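Local coordinates for protein soluble lytic murein transglycosylase (Pseudomonas aeruginosa, PDB 5OHU) that probably cleaves peptidoglycan glycan strands as a lytic transglycosylase, turning over the bacterial cell wall from strand ends and from within, at residues Q223-G228 with P253-S258. Residues are numbered along the deposited sequence; the frame is centred on the assembly and turned at random.
Sequences QLSQTG and PEKALS
Lys255 reaches from the first turn of helix 253-263 to Ser225 in the loop between helices 208-219 and 235-251, a worked example of one lysine-serine hydrogen bond linking a loop to the first turn of a helix, here in the largely helical, ring-like superhelix known from the Slt70-like family. Pro253 opens the helix and directs its ring toward Ser284 and Leu285 of helix 271-287, and its O accepts the N-H of Leu257 at 2.9 Å. Glu254 next provides the O for Ser258 N, 3.1 Å away, and these two bonds make the first helical turn.

Lys255 makes the bridge. Its N is hydrogen-bonded to OD1 of Asp252, just before the helix, while its side chain also touches Leu248 of helix 235-251. With CG anti to the backbone N (chi1 -177°), the chain first runs out toward the loop; bends at chi3 and chi4 then swing the ammonium group round to the serine. The backbones stay well apart, 8.5 Å between the CA atoms of Ser225 and Lys255, and the two segments together bury just 62 Å² against each other, as fits a surface contact. Ala256 and Leu257 serve another interface, packing on Ile281 and Leu285 of helix 271-287. Beyond Ser258, the same helix meets the loop again: Leu224 and Thr227 pack on Leu259, and Tyr263 OH is hydrogen-bonded to Leu224 O.

On the loop side, Gln226 centres an inverse gamma turn, with a weak bond of 3.0 Å from Thr227 N to Ser225 O. Ser225 OG lies anti to its own carbonyl carbon, chi1 -65°, where the hydroxyl is gripped twice, accepting from Lys255 NZ and hydrogen-bonded to Ala222 O, which fixes its rotation. The two side chains meet tip to tip: Lys255 NZ donates to Ser225 OG at 2.6 Å, with a CB-OG-NZ angle near 152°.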
ATOM      1  N   GLN A 223      31.503   6.260   4.086  1.00 18.69           N
ATOM      2  CA  GLN A 223      32.811   5.918   4.629  1.00 18.81           C
ATOM      3  C   GLN A 223      33.430   4.710   3.934  1.00 19.10           C
ATOM      4  O   GLN A 223      34.644   4.504   4.065  1.00 14.40           O
ATOM      5  CB  GLN A 223      32.758   5.671   6.151  1.00 16.72           C
ATOM      6  CG  GLN A 223      32.219   6.825   7.014  1.00 13.92           C
ATOM      7  CD  GLN A 223      31.840   6.366   8.437  1.00 16.37           C
ATOM      8  OE1 GLN A 223      30.699   5.953   8.695  1.00 16.79           O
ATOM      9  NE2 GLN A 223      32.804   6.424   9.356  1.00 14.39           N
ATOM     10  N   LEU A 224      32.637   3.900   3.215  1.00 13.47           N
ATOM     11  CA  LEU A 224      33.229   2.783   2.488  1.00 18.94           C
ATOM     12  C   LEU A 224      34.210   3.246   1.418  1.00 17.72           C
ATOM     13  O   LEU A 224      34.968   2.419   0.909  1.00 20.13           O
ATOM     14  CB  LEU A 224      32.144   1.881   1.885  1.00 13.25           C
ATOM     15  CG  LEU A 224      31.245   1.195   2.922  1.00 13.37           C
ATOM     16  CD1 LEU A 224      30.145   0.349   2.271  1.00 16.33           C
ATOM     17  CD2 LEU A 224      32.101   0.313   3.865  1.00 13.48           C
ATOM     18  N   SER A 225      34.236   4.546   1.109  1.00 13.66           N
ATOM     19  CA  SER A 225      35.254   5.113   0.231  1.00 13.85           C
ATOM     20  C   SER A 225      36.652   4.890   0.774  1.00 18.06           C
ATOM     21  O   SER A 225      37.625   4.934   0.011  1.00 20.43           O
ATOM     22  CB  SER A 225      35.021   6.619   0.048  1.00 13.92           C
ATOM     23  OG  SER A 225      33.801   6.863  -0.622  1.00 34.77           O
ATOM     24  N   GLN A 226      36.779   4.720   2.092  1.00 16.35           N
ATOM     25  CA  GLN A 226      38.063   4.457   2.735  1.00 14.99           C
ATOM     26  C   GLN A 226      38.360   2.958   2.646  1.00 15.63           C
ATOM     27  O   GLN A 226      38.337   2.227   3.634  1.00 16.02           O
ATOM     28  CB  GLN A 226      38.046   4.923   4.182  1.00 15.15           C
ATOM     29  CG  GLN A 226      37.823   6.421   4.390  1.00 21.46           C
ATOM     30  CD  GLN A 226      37.678   6.764   5.875  1.00 19.26           C
ATOM     31  OE1 GLN A 226      36.667   7.308   6.301  1.00 26.26           O
ATOM     32  NE2 GLN A 226      38.686   6.434   6.659  1.00 18.27           N
ATOM     33  N   THR A 227      38.649   2.512   1.419  1.00 17.82           N
ATOM     34  CA  THR A 227      38.792   1.086   1.150  1.00 15.18           C
ATOM     35  C   THR A 227      39.882   0.465   2.013  1.00 17.48           C
ATOM     36  O   THR A 227      39.735  -0.664   2.500  1.00 15.73           O
ATOM     37  CB  THR A 227      39.086   0.861  -0.333  1.00 21.61           C
ATOM     38  OG1 THR A 227      40.116   1.766  -0.768  1.00 27.36           O
ATOM     39  CG2 THR A 227      37.829   1.101  -1.151  1.00 14.66           C
ATOM     40  N   GLY A 228      40.966   1.206   2.252  1.00 18.77           N
ATOM     41  CA  GLY A 228      42.017   0.722   3.132  1.00 18.51           C
ATOM     42  C   GLY A 228      41.536   0.321   4.515  1.00 27.73           C
ATOM     43  O   GLY A 228      42.174  -0.517   5.165  1.00 36.74           O
ATOM     44  N   PRO A 253      24.099   5.348  -6.489  1.00 21.41           N
ATOM     45  CA  PRO A 253      24.384   4.018  -7.057  1.00 16.98           C
ATOM     46  C   PRO A 253      25.675   3.968  -7.857  1.00 19.85           C
ATOM     47  O   PRO A 253      26.308   2.903  -7.938  1.00 22.08           O
ATOM     48  CB  PRO A 253      23.163   3.750  -7.949  1.00 15.37           C
ATOM     49  CG  PRO A 253      22.608   5.118  -8.240  1.00 14.62           C
ATOM     50  CD  PRO A 253      22.856   5.931  -7.019  1.00 16.11           C
ATOM     51  N   GLU A 254      26.088   5.089  -8.453  1.00 21.66           N
ATOM     52  CA  GLU A 254      27.351   5.107  -9.189  1.00 25.26           C
ATOM     53  C   GLU A 254      28.531   4.912  -8.253  1.00 26.15           C
ATOM     54  O   GLU A 254      29.431   4.118  -8.550  1.00 24.86           O
ATOM     55  CB  GLU A 254      27.514   6.408  -9.983  1.00 30.13           C
ATOM     56  CG  GLU A 254      26.421   6.650 -11.026  1.00 46.59           C
ATOM     57  CD  GLU A 254      25.132   7.232 -10.430  1.00 64.95           C
ATOM     58  OE1 GLU A 254      24.241   7.640 -11.228  1.00 71.27           O
ATOM     59  OE2 GLU A 254      25.020   7.306  -9.171  1.00 69.52           O
ATOM     60  N   LYS A 255      28.544   5.622  -7.112  1.00 11.73           N
ATOM     61  CA  LYS A 255      29.602   5.399  -6.136  1.00 11.89           C
ATOM     62  C   LYS A 255      29.543   3.977  -5.580  1.00 16.72           C
ATOM     63  O   LYS A 255      30.579   3.337  -5.381  1.00 18.00           O
ATOM     64  CB  LYS A 255      29.513   6.427  -5.004  1.00 16.83           C
ATOM     65  CG  LYS A 255      30.645   6.300  -3.994  1.00 16.43           C
ATOM     66  CD  LYS A 255      30.242   6.810  -2.609  1.00 36.98           C
ATOM     67  CE  LYS A 255      30.812   8.210  -2.274  1.00 30.01           C
ATOM     68  NZ  LYS A 255      32.304   8.259  -2.275  1.00 36.30           N
ATOM     69  N   ALA A 256      28.334   3.460  -5.348  1.00 11.77           N
ATOM     70  CA  ALA A 256      28.196   2.110  -4.827  1.00 11.85           C
ATOM     71  C   ALA A 256      28.757   1.081  -5.798  1.00 11.96           C
ATOM     72  O   ALA A 256      29.385   0.102  -5.384  1.00 12.19           O
ATOM     73  CB  ALA A 256      26.725   1.823  -4.526  1.00 11.63           C
ATOM     74  N   LEU A 257      28.532   1.287  -7.094  1.00 11.84           N
ATOM     75  CA  LEU A 257      29.034   0.355  -8.099  1.00 14.82           C
ATOM     76  C   LEU A 257      30.558   0.364  -8.154  1.00 16.14           C
ATOM     77  O   LEU A 257      31.189  -0.700  -8.224  1.00 15.04           O
ATOM     78  CB  LEU A 257      28.445   0.699  -9.475  1.00 13.17           C
ATOM     79  CG  LEU A 257      28.845  -0.265 -10.599  1.00 17.75           C
ATOM     80  CD1 LEU A 257      28.535  -1.688 -10.169  1.00 14.01           C
ATOM     81  CD2 LEU A 257      28.130   0.059 -11.879  1.00 14.26           C
ATOM     82  N   SER A 258      31.170   1.551  -8.138  1.00 13.01           N
ATOM     83  CA  SER A 258      32.630   1.609  -8.098  1.00 18.52           C
ATOM     84  C   SER A 258      33.174   0.849  -6.901  1.00 17.84           C
ATOM     85  O   SER A 258      34.208   0.181  -6.999  1.00 18.31           O
ATOM     86  CB  SER A 258      33.121   3.058  -8.040  1.00 12.69           C
ATOM     87  OG  SER A 258      32.842   3.723  -9.239  1.00 40.34           O
TER